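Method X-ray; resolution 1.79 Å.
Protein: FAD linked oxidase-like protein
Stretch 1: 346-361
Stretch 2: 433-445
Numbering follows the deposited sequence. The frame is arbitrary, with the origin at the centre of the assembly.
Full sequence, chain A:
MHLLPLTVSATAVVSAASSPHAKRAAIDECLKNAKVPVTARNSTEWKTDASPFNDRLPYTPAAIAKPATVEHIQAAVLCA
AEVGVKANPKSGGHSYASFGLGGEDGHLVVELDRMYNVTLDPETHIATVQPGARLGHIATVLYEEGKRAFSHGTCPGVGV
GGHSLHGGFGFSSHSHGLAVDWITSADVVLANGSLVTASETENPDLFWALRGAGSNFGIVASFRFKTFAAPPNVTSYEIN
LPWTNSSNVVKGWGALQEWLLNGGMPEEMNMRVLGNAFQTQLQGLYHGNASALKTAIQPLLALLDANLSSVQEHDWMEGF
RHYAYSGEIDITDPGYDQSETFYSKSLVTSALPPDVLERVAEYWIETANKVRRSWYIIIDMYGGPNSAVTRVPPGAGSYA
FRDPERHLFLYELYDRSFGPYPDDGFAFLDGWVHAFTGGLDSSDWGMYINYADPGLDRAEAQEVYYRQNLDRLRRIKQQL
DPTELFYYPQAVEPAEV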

# COMPACT_ATOMS: atom_id res chain seq x y z
N SER A 346 4.22 -9.69 3.78
CA SER A 346 4.65 -8.51 4.48
C SER A 346 4.80 -8.79 5.95
O SER A 346 4.39 -9.86 6.46
CB SER A 346 3.59 -7.42 4.28
OG SER A 346 2.47 -7.67 5.09
N LEU A 347 5.39 -7.82 6.63
CA LEU A 347 5.47 -7.81 8.05
C LEU A 347 5.62 -6.38 8.51
O LEU A 347 6.10 -5.50 7.78
CB LEU A 347 6.71 -8.58 8.54
CG LEU A 347 6.66 -10.06 8.89
CD1 LEU A 347 8.06 -10.46 9.32
CD2 LEU A 347 5.69 -10.36 10.00
N VAL A 348 5.19 -6.18 9.75
CA VAL A 348 5.55 -5.03 10.55
C VAL A 348 6.13 -5.63 11.81
O VAL A 348 5.56 -6.56 12.38
CB VAL A 348 4.33 -4.18 10.89
CG1 VAL A 348 4.70 -3.03 11.83
CG2 VAL A 348 3.70 -3.64 9.61
N THR A 349 7.29 -5.15 12.23
CA THR A 349 7.90 -5.66 13.44
C THR A 349 8.46 -4.51 14.28
O THR A 349 8.72 -3.40 13.79
CB THR A 349 9.07 -6.66 13.19
OG1 THR A 349 10.26 -5.96 12.80
CG2 THR A 349 8.76 -7.77 12.20
N SER A 350 8.65 -4.82 15.55
CA SER A 350 9.49 -4.04 16.44
C SER A 350 10.95 -4.23 16.03
O SER A 350 11.25 -4.86 15.02
CB SER A 350 9.28 -4.55 17.86
OG SER A 350 9.62 -5.94 17.93
N ALA A 351 11.87 -3.69 16.83
CA ALA A 351 13.25 -4.16 16.77
C ALA A 351 13.25 -5.68 16.98
O ALA A 351 12.37 -6.23 17.63
CB ALA A 351 14.11 -3.46 17.79
N LEU A 352 14.23 -6.35 16.41
CA LEU A 352 14.31 -7.80 16.47
C LEU A 352 15.35 -8.23 17.50
O LEU A 352 16.45 -7.70 17.52
CB LEU A 352 14.71 -8.33 15.09
CG LEU A 352 13.73 -7.96 13.96
CD1 LEU A 352 14.18 -8.55 12.64
CD2 LEU A 352 12.34 -8.41 14.31
N PRO A 353 15.00 -9.19 18.36
CA PRO A 353 16.00 -9.73 19.23
C PRO A 353 17.09 -10.44 18.41
O PRO A 353 16.81 -10.93 17.31
CB PRO A 353 15.22 -10.67 20.14
CG PRO A 353 13.94 -10.93 19.50
CD PRO A 353 13.69 -9.84 18.51
N PRO A 354 18.34 -10.45 18.89
CA PRO A 354 19.43 -11.04 18.12
C PRO A 354 19.20 -12.51 17.71
O PRO A 354 19.62 -12.89 16.63
CB PRO A 354 20.62 -10.90 19.06
CG PRO A 354 20.34 -9.62 19.77
CD PRO A 354 18.85 -9.64 20.02
N ASP A 355 18.52 -13.29 18.54
CA ASP A 355 18.13 -14.67 18.21
C ASP A 355 17.28 -14.72 16.93
O ASP A 355 17.48 -15.59 16.08
CB ASP A 355 17.39 -15.34 19.40
CG ASP A 355 16.37 -14.39 20.09
OD1 ASP A 355 16.81 -13.41 20.75
OD2 ASP A 355 15.14 -14.63 20.00
N VAL A 356 16.36 -13.76 16.80
CA VAL A 356 15.56 -13.63 15.59
C VAL A 356 16.41 -13.09 14.44
O VAL A 356 16.31 -13.57 13.32
CB VAL A 356 14.32 -12.73 15.81
CG1 VAL A 356 13.60 -12.43 14.51
CG2 VAL A 356 13.38 -13.38 16.81
N LEU A 357 17.23 -12.07 14.69
CA LEU A 357 18.15 -11.64 13.64
C LEU A 357 18.92 -12.85 13.07
O LEU A 357 19.05 -13.00 11.85
CB LEU A 357 19.13 -10.59 14.17
CG LEU A 357 18.52 -9.22 14.45
CD1 LEU A 357 19.52 -8.27 15.06
CD2 LEU A 357 17.97 -8.64 13.17
N GLU A 358 19.41 -13.72 13.94
CA GLU A 358 20.20 -14.86 13.48
C GLU A 358 19.38 -15.81 12.62
O GLU A 358 19.85 -16.26 11.57
CB GLU A 358 20.79 -15.61 14.67
CG GLU A 358 21.86 -14.82 15.41
CD GLU A 358 23.25 -14.91 14.79
OE1 GLU A 358 23.42 -15.56 13.72
OE2 GLU A 358 24.17 -14.26 15.38
N ARG A 359 18.16 -16.11 13.05
CA ARG A 359 17.32 -17.02 12.27
C ARG A 359 16.94 -16.41 10.91
O ARG A 359 16.96 -17.09 9.89
CB ARG A 359 16.11 -17.44 13.08
CG ARG A 359 16.51 -18.19 14.35
CD ARG A 359 15.32 -18.64 15.19
NE ARG A 359 14.31 -17.58 15.32
CZ ARG A 359 13.00 -17.70 15.05
NH1 ARG A 359 12.46 -18.85 14.64
NH2 ARG A 359 12.21 -16.65 15.22
N VAL A 360 16.59 -15.14 10.91
CA VAL A 360 16.25 -14.41 9.68
C VAL A 360 17.45 -14.33 8.74
O VAL A 360 17.31 -14.52 7.52
CB VAL A 360 15.73 -12.99 10.04
CG1 VAL A 360 15.66 -12.07 8.82
CG2 VAL A 360 14.38 -13.09 10.74
N ALA A 361 18.62 -14.06 9.31
CA ALA A 361 19.86 -13.99 8.53
C ALA A 361 20.24 -15.34 7.95
O ALA A 361 20.65 -15.43 6.79
CB ALA A 361 21.00 -13.46 9.39
N VAL A 433 9.06 -15.72 6.88
CA VAL A 433 8.24 -15.02 7.86
C VAL A 433 8.25 -15.74 9.21
O VAL A 433 8.38 -15.11 10.27
CB VAL A 433 6.82 -14.76 7.33
CG1 VAL A 433 5.90 -14.30 8.44
CG2 VAL A 433 6.87 -13.70 6.25
N HIS A 434 8.18 -17.07 9.17
CA HIS A 434 8.30 -17.88 10.38
C HIS A 434 9.58 -17.59 11.18
O HIS A 434 9.57 -17.64 12.40
CB HIS A 434 8.25 -19.35 10.04
CG HIS A 434 8.10 -20.25 11.22
ND1 HIS A 434 6.87 -20.52 11.79
CD2 HIS A 434 9.00 -20.97 11.93
CE1 HIS A 434 7.03 -21.36 12.80
NE2 HIS A 434 8.31 -21.65 12.91
N ALA A 435 10.68 -17.29 10.50
CA ALA A 435 11.93 -16.95 11.17
C ALA A 435 11.78 -15.68 12.02
O ALA A 435 12.46 -15.53 13.03
CB ALA A 435 13.08 -16.78 10.17
N PHE A 436 10.91 -14.76 11.60
CA PHE A 436 10.63 -13.57 12.39
C PHE A 436 9.65 -13.89 13.52
O PHE A 436 9.89 -13.60 14.69
CB PHE A 436 10.01 -12.43 11.55
CG PHE A 436 10.92 -11.83 10.50
CD1 PHE A 436 11.08 -12.43 9.26
CD2 PHE A 436 11.56 -10.61 10.72
CE1 PHE A 436 11.85 -11.86 8.28
CE2 PHE A 436 12.33 -10.02 9.75
CZ PHE A 436 12.49 -10.64 8.52
N THR A 437 8.51 -14.49 13.15
CA THR A 437 7.38 -14.54 14.06
C THR A 437 7.57 -15.56 15.18
O THR A 437 6.95 -15.43 16.23
CB THR A 437 6.04 -14.79 13.32
OG1 THR A 437 6.11 -16.03 12.62
CG2 THR A 437 5.75 -13.66 12.33
N GLY A 438 8.45 -16.54 14.97
CA GLY A 438 8.79 -17.52 16.00
C GLY A 438 9.37 -16.89 17.25
O GLY A 438 9.22 -17.43 18.35
N GLY A 439 10.01 -15.73 17.10
CA GLY A 439 10.67 -15.08 18.21
C GLY A 439 10.06 -13.77 18.65
O GLY A 439 10.67 -13.06 19.44
N LEU A 440 8.86 -13.43 18.16
CA LEU A 440 8.18 -12.19 18.53
C LEU A 440 6.79 -12.51 19.06
O LEU A 440 6.07 -13.32 18.45
CB LEU A 440 8.05 -11.27 17.33
CG LEU A 440 9.34 -10.84 16.63
CD1 LEU A 440 9.01 -10.16 15.32
CD2 LEU A 440 10.14 -9.92 17.53
N ASP A 441 6.38 -11.89 20.17
CA ASP A 441 5.00 -12.00 20.61
C ASP A 441 4.11 -11.37 19.53
O ASP A 441 4.56 -10.52 18.76
CB ASP A 441 4.76 -11.25 21.92
CG ASP A 441 3.35 -11.51 22.47
OD1 ASP A 441 3.17 -12.62 22.99
OD2 ASP A 441 2.43 -10.63 22.37
N SER A 442 2.85 -11.76 19.51
CA SER A 442 1.90 -11.22 18.56
C SER A 442 1.64 -9.73 18.74
O SER A 442 1.17 -9.08 17.83
CB SER A 442 0.58 -12.00 18.65
OG SER A 442 0.08 -11.91 19.97
N SER A 443 1.94 -9.19 19.90
CA SER A 443 1.92 -7.74 20.10
C SER A 443 3.08 -7.01 19.42
O SER A 443 3.08 -5.78 19.35
CB SER A 443 1.91 -7.41 21.60
OG SER A 443 3.16 -7.71 22.17
N ASP A 444 4.06 -7.75 18.91
CA ASP A 444 5.24 -7.14 18.31
C ASP A 444 5.39 -7.41 16.81
O ASP A 444 6.40 -7.10 16.20
CB ASP A 444 6.48 -7.58 19.09
CG ASP A 444 6.63 -6.84 20.40
OD1 ASP A 444 6.96 -5.64 20.36
OD2 ASP A 444 6.42 -7.46 21.46
N TRP A 445 4.34 -7.93 16.18
CA TRP A 445 4.33 -7.98 14.74
C TRP A 445 2.93 -7.96 14.19
O TRP A 445 1.97 -8.37 14.86
CB TRP A 445 5.11 -9.20 14.20
CG TRP A 445 4.46 -10.52 14.47
CD1 TRP A 445 4.61 -11.29 15.59
CD2 TRP A 445 3.56 -11.22 13.62
NE1 TRP A 445 3.84 -12.43 15.48
CE2 TRP A 445 3.21 -12.42 14.27
CE3 TRP A 445 3.03 -10.96 12.35
CZ2 TRP A 445 2.33 -13.35 13.71
CZ3 TRP A 445 2.17 -11.89 11.78
CH2 TRP A 445 1.81 -13.08 12.48
O HOH W 1 12.63 -13.79 21.03

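The centre of the contact is the ring of Phe436, buried between the two stretches and covered on both faces by aliphatic groups. Over one face lies Val360, whose CG2 stands 3.5 Å from the centroid of the Phe436 ring and almost on the ring normal; over the opposite face lies Leu347, with CD1 3.7 Å from the same centroid. Both are CH-pi contacts, and the flat ring suits the place because it offers two broad apolar surfaces to methyl groups. Leu352 adds its CD1, 3.7 Å from Phe436 CE2. The CA-to-CB bond of Leu347 points sideways, but its branched end comes nearer, so that CD2 also lies 3.6 Å from CE3 of Trp445.

Around this centre, small residues let the backbones close in. Helix 354-361 runs nearly antiparallel to helix 433-437, their axes 8.3 Å apart at closest approach, and Val360 CG2 rests 4.0 Å from Ala435 CB. Val356 CG2 packs 3.5 Å from Gly439 CA, where a CB on the glycine would clash with that methyl. Leu440 carries the apolar surface onward, its CD2 3.7 Å from Pro353 CD; Pro353 itself occupies the N-cap position of the first helix.

Beyond the side chains, the backbones meet at an antiparallel bridge between Thr349 and Trp445. This is a non-hydrogen-bonded pair, but next to it Ser350 N donates a hydrogen bond to Asp444 O (3.3 Å), and Trp445 CA makes a CA-H...O contact with Val348 O at 3.0 Å.

At the partly exposed edge, Arg359 extends its guanidinium across the backbone of Ala435 to Gly439. NH2 comes within 2.5 Å of Ala435 O, which lies over the guanidinium face, an angle too poor for a hydrogen bond. Nearby, a water donates to both Asp355 OD2 (2.8 Å) and Gly439 O (2.6 Å), bridging the stretches.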